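Local coordinates for protein putative HAD-hydrolase YfnB (Bacillus subtilis, PDB 3ED5) that probably acts as a phosphatase of the haloacid dehalogenase superfamily, possibly with 5'-nucleotidase activity, although its physiological substrate is not established, at residues 72-77 / 92-97; 57-62 / 124-129. All coordinates share one frame; numbering follows the deposited sequence.

Interaction 1: residues 72-77 / 92-97; sequences TRFSAL and QKYRRF. With FMT (formic acid), chain B.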
# COMPACT_ATOMS: atom_id res chain seq x y z
N THR A 72 -6.97 7.94 15.67
CA THR A 72 -6.30 8.99 16.45
C THR A 72 -5.49 10.00 15.65
O THR A 72 -5.16 11.07 16.18
CB THR A 72 -5.43 8.42 17.59
OG1 THR A 72 -4.43 7.57 17.05
CG2 THR A 72 -6.27 7.61 18.59
N ARG A 73 -5.14 9.69 14.40
CA ARG A 73 -4.21 10.56 13.66
C ARG A 73 -4.76 11.99 13.54
O ARG A 73 -4.01 12.96 13.75
CB ARG A 73 -3.86 9.98 12.28
CG ARG A 73 -5.09 9.73 11.39
CD ARG A 73 -4.68 8.81 10.20
NE ARG A 73 -5.83 8.37 9.41
CZ ARG A 73 -5.69 7.62 8.31
NH1 ARG A 73 -4.47 7.32 7.87
NH2 ARG A 73 -6.77 7.25 7.63
N PHE A 74 -6.05 12.13 13.24
CA PHE A 74 -6.59 13.52 13.06
C PHE A 74 -6.81 14.26 14.36
O PHE A 74 -6.70 15.48 14.39
CB PHE A 74 -7.87 13.53 12.21
CG PHE A 74 -7.63 13.06 10.82
CD1 PHE A 74 -6.88 13.84 9.94
CD2 PHE A 74 -8.09 11.81 10.40
CE1 PHE A 74 -6.61 13.34 8.62
CE2 PHE A 74 -7.83 11.34 9.12
CZ PHE A 74 -7.08 12.09 8.24
N SER A 75 -7.12 13.54 15.43
CA SER A 75 -7.18 14.20 16.73
C SER A 75 -5.78 14.56 17.23
O SER A 75 -5.61 15.65 17.79
CB SER A 75 -7.98 13.40 17.76
OG SER A 75 -7.66 12.03 17.66
N ALA A 76 -4.80 13.68 17.01
CA ALA A 76 -3.39 14.03 17.38
C ALA A 76 -2.94 15.30 16.66
O ALA A 76 -2.33 16.19 17.27
CB ALA A 76 -2.44 12.88 17.07
N LEU A 77 -3.25 15.39 15.37
CA LEU A 77 -2.87 16.59 14.60
C LEU A 77 -3.64 17.82 15.08
O LEU A 77 -3.03 18.84 15.49
CB LEU A 77 -3.15 16.35 13.11
CG LEU A 77 -2.84 17.53 12.19
CD1 LEU A 77 -1.33 17.76 12.10
CD2 LEU A 77 -3.49 17.26 10.81
N GLN A 92 -13.85 9.05 9.89
CA GLN A 92 -14.98 8.60 9.10
C GLN A 92 -15.20 9.54 7.89
O GLN A 92 -15.46 9.07 6.76
CB GLN A 92 -16.19 8.52 10.01
CG GLN A 92 -17.52 8.29 9.39
CD GLN A 92 -18.61 8.40 10.47
OE1 GLN A 92 -18.80 7.48 11.27
NE2 GLN A 92 -19.29 9.56 10.54
N LYS A 93 -15.06 10.86 8.10
CA LYS A 93 -15.22 11.82 6.99
C LYS A 93 -14.09 11.70 5.96
O LYS A 93 -14.32 11.68 4.75
CB LYS A 93 -15.31 13.27 7.53
CG LYS A 93 -16.59 13.54 8.29
CD LYS A 93 -16.49 14.88 9.02
CE LYS A 93 -17.78 15.24 9.72
NZ LYS A 93 -18.46 16.40 9.07
N TYR A 94 -12.87 11.63 6.46
CA TYR A 94 -11.70 11.47 5.64
C TYR A 94 -11.81 10.19 4.80
O TYR A 94 -11.51 10.19 3.58
CB TYR A 94 -10.49 11.29 6.56
CG TYR A 94 -9.21 11.07 5.82
CD1 TYR A 94 -8.67 12.10 5.07
CD2 TYR A 94 -8.53 9.84 5.86
CE1 TYR A 94 -7.48 11.96 4.41
CE2 TYR A 94 -7.28 9.69 5.18
CZ TYR A 94 -6.79 10.78 4.45
OH TYR A 94 -5.61 10.78 3.75
N ARG A 95 -12.26 9.14 5.46
CA ARG A 95 -12.34 7.80 4.84
C ARG A 95 -13.24 7.81 3.59
O ARG A 95 -12.93 7.18 2.56
CB ARG A 95 -12.89 6.79 5.89
CG ARG A 95 -13.14 5.36 5.38
CD ARG A 95 -11.86 4.67 4.98
NE ARG A 95 -10.74 4.81 5.94
CZ ARG A 95 -9.50 4.40 5.70
NH1 ARG A 95 -9.21 3.78 4.55
NH2 ARG A 95 -8.53 4.58 6.60
N ARG A 96 -14.38 8.48 3.71
CA ARG A 96 -15.31 8.59 2.59
C ARG A 96 -14.64 9.26 1.38
O ARG A 96 -14.76 8.77 0.25
CB ARG A 96 -16.60 9.28 3.00
CG ARG A 96 -17.68 9.13 1.96
CD ARG A 96 -17.61 10.22 0.92
NE ARG A 96 -18.15 11.47 1.45
CZ ARG A 96 -18.48 12.52 0.71
NH1 ARG A 96 -18.30 12.50 -0.62
NH2 ARG A 96 -18.98 13.60 1.30
N PHE A 97 -13.93 10.37 1.63
CA PHE A 97 -13.22 11.07 0.55
C PHE A 97 -12.06 10.26 -0.01
O PHE A 97 -11.85 10.25 -1.22
CB PHE A 97 -12.67 12.40 1.02
CG PHE A 97 -13.73 13.39 1.46
CD1 PHE A 97 -14.84 13.65 0.65
CD2 PHE A 97 -13.58 14.07 2.67
CE1 PHE A 97 -15.82 14.59 1.05
CE2 PHE A 97 -14.55 15.02 3.07
CZ PHE A 97 -15.67 15.27 2.26
C FMT B . -5.20 4.93 4.97
O1 FMT B . -5.06 6.10 5.26
O2 FMT B . -5.95 4.17 5.55
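One face of the Y94 ring receives the CZ corner of F74: F74 CZ stands 3.3 Å above the Y94 plane, over its centre, while Y94 CE2 lies in the plane of the F74 ring at its edge. Formate O1 lies at the edge of the tyrosine ring, near its plane. The two ring planes are inclined at 57°, and the pair is oblique, with F74 CZ and Y94 CG separated by 3.4 Å. R73 CG covers one face of the F74 ring near its rim, and the ring of Y48 on helix 42-60 also meets F74, almost parallel to it. Further out, Y94 CE2 lies over one face of the R73 guanidinium, 3.5 Å from R73 NH2, with that group turned nearly perpendicular to the tyrosine plane. With its first torsion at 179°, Y94 carries its ring away from its own backbone N and across to F74. These are helices 66-80 and 87-98 of the helical cap inserted after the first strand of the Rossmann-like core, a C1-type cap in haloacid dehalogenase terms. The axes of the two short segments come no closer than 11.2 Å, so large side chains must bridge the space; Y94 is packed from elsewhere by A28 and L29 of helix 21-35. Beyond the aromatic pair, R73 and R95 converge on the formate, probably from the crystallisation liquor. R73 donates from both terminal nitrogens to formate O1, with R73 NH1 at 2.9 Å; R95 NH2 donates to formate O2 at 2.8 Å, supplemented by a weak bond from R95 NH1. R73 reaches the anion as an extended chain, R95 through bends at its second and third torsions. E91 forms salt bridges with both arginines, so two negative groups probably offset their charge.

Interaction 2: residues 57-62 / 124-129; sequences RAFEEG and VTNGVS. With FMT (formic acid), chain C.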
# COMPACT_ATOMS: atom_id res chain seq x y z
N ARG A 57 3.75 3.03 11.18
CA ARG A 57 4.92 2.22 11.54
C ARG A 57 4.68 1.45 12.84
O ARG A 57 5.04 0.28 12.94
CB ARG A 57 6.22 3.04 11.67
CG ARG A 57 6.78 3.45 10.30
CD ARG A 57 7.34 2.21 9.52
NE ARG A 57 8.49 1.68 10.25
CZ ARG A 57 8.60 0.43 10.69
NH1 ARG A 57 7.66 -0.48 10.46
NH2 ARG A 57 9.70 0.09 11.36
N ALA A 58 4.09 2.12 13.83
CA ALA A 58 3.79 1.46 15.13
C ALA A 58 2.86 0.26 14.89
O ALA A 58 3.09 -0.85 15.43
CB ALA A 58 3.20 2.44 16.15
N PHE A 59 1.88 0.43 14.01
CA PHE A 59 1.00 -0.70 13.62
C PHE A 59 1.77 -1.84 12.92
O PHE A 59 1.60 -3.01 13.29
CB PHE A 59 -0.16 -0.17 12.79
CG PHE A 59 -0.81 -1.19 11.88
CD1 PHE A 59 -1.58 -2.24 12.39
CD2 PHE A 59 -0.69 -1.04 10.51
CE1 PHE A 59 -2.22 -3.15 11.52
CE2 PHE A 59 -1.33 -1.94 9.62
CZ PHE A 59 -2.08 -3.00 10.15
N GLU A 60 2.61 -1.50 11.94
CA GLU A 60 3.46 -2.54 11.29
C GLU A 60 4.29 -3.31 12.31
O GLU A 60 4.46 -4.55 12.19
CB GLU A 60 4.38 -1.93 10.24
CG GLU A 60 3.64 -1.45 9.00
CD GLU A 60 4.51 -0.65 8.03
OE1 GLU A 60 5.75 -0.57 8.22
OE2 GLU A 60 3.93 -0.10 7.07
N GLU A 61 4.78 -2.60 13.33
CA GLU A 61 5.66 -3.18 14.34
C GLU A 61 4.91 -3.98 15.40
O GLU A 61 5.54 -4.57 16.30
CB GLU A 61 6.46 -2.08 15.04
CG GLU A 61 7.50 -1.40 14.17
CD GLU A 61 7.83 0.03 14.69
OE1 GLU A 61 7.51 0.38 15.86
OE2 GLU A 61 8.41 0.82 13.91
N GLY A 62 3.58 -3.93 15.36
CA GLY A 62 2.76 -4.65 16.35
C GLY A 62 2.53 -3.90 17.65
O GLY A 62 2.16 -4.50 18.67
N VAL A 124 -1.55 -7.84 -1.84
CA VAL A 124 -1.15 -7.98 -0.43
C VAL A 124 -1.16 -6.56 0.16
O VAL A 124 -0.39 -5.69 -0.26
CB VAL A 124 0.20 -8.73 -0.22
CG1 VAL A 124 -0.00 -10.26 -0.60
CG2 VAL A 124 1.38 -8.08 -1.04
N THR A 125 -2.10 -6.34 1.06
CA THR A 125 -2.30 -4.96 1.57
C THR A 125 -2.64 -4.90 3.06
O THR A 125 -3.35 -5.76 3.59
CB THR A 125 -3.37 -4.19 0.70
OG1 THR A 125 -3.45 -2.80 1.15
CG2 THR A 125 -4.77 -4.83 0.84
N ASN A 126 -2.14 -3.84 3.73
CA ASN A 126 -2.51 -3.53 5.12
C ASN A 126 -3.66 -2.49 5.16
O ASN A 126 -4.15 -2.14 6.24
CB ASN A 126 -1.33 -2.90 5.88
CG ASN A 126 -0.32 -3.90 6.35
OD1 ASN A 126 -0.52 -5.12 6.21
ND2 ASN A 126 0.77 -3.42 6.90
N GLY A 127 -4.07 -2.01 3.99
CA GLY A 127 -5.15 -1.00 3.90
C GLY A 127 -6.51 -1.53 4.35
O GLY A 127 -6.77 -2.71 4.32
N VAL A 128 -7.39 -0.63 4.74
CA VAL A 128 -8.76 -1.02 5.10
C VAL A 128 -9.42 -1.80 3.94
O VAL A 128 -9.42 -1.33 2.79
CB VAL A 128 -9.57 0.20 5.49
CG1 VAL A 128 -11.06 -0.16 5.71
CG2 VAL A 128 -8.93 0.81 6.75
N SER A 129 -9.98 -2.97 4.26
CA SER A 129 -10.47 -3.86 3.20
C SER A 129 -11.49 -3.15 2.29
O SER A 129 -11.34 -3.14 1.07
CB SER A 129 -11.09 -5.14 3.77
OG SER A 129 -11.34 -6.00 2.67
C FMT C . 1.05 -1.70 3.19
O1 FMT C . 0.67 -0.69 3.76
O2 FMT C . 0.20 -2.49 2.77
O HOH W 1 1.32 -0.60 6.64
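N126 overlaps the rim of the F59 ring, its CB lying in the ring plane at the edge, 3.9 Å from F59 CE2. The amide nitrogen is slightly nearer, with N126 ND2 and F59 CE2 3.7 Å apart, and the amide plane is turned steeply against the ring, at 71°. F59 is placed there by a first torsion of 157°, with CG roughly anti to the backbone N. E60 approaches on the next position of the helix and crosses N126 at about a right angle; its CG touches N126 ND2 only loosely. The extended E60 chain carries the carboxylate past this point to a water, which donates to E60 OE2 (2.7 Å) and to formate O1, and accepts from N126 ND2 at 2.9 Å. N126 ND2 also donates to K158 O, so two acceptors fix the amide's rotation. R57 NH1 bonds to E60 OE1 at 2.9 Å, on the anti side of the carboxylate. This is where the C-terminal end of cap helix 42-60 meets the core, at the exit of strand 120-125. T125 at that exit fits the motif II position of haloacid dehalogenases; its OG1 accepts from G127 N in an ST turn, 3.0 Å away. N126 N, just beyond, donates to formate O2 at 2.9 Å in a fairly straight bond, and the side chain of the presumed nucleophile D13 is about 7 Å from that of N126. The formate probably comes from the crystallisation liquor, yet its place is consistent with the phosphate-binding region of the family. Between the two segments, side chains thus meet through van der Waals contact and one bridging water, while direct hydrogen bonds from E60 to T187 and Q157 also tie the helix end to the core.

Overall arrangement
Interactions 1 and 2 lie with centres about 17 Å apart, and along the chain the first is nested within the loop closed by the second. Interaction 1 lies inside the helical cap, away from the annotated site; interaction 2 joins the cap to the core beside D13, the nucleophile by similarity. Helices 42-60 and 66-80 connect them: R73 packs on L55 and W56, just before the 57-62 segment, while R66 at the start of the helix carrying R73 donates to N126 O. A direct touch also exists, R95 NH1 lying 3.7 Å from V128 CG2, and R95 bonds to T131 of the core. Each contact has its own formate.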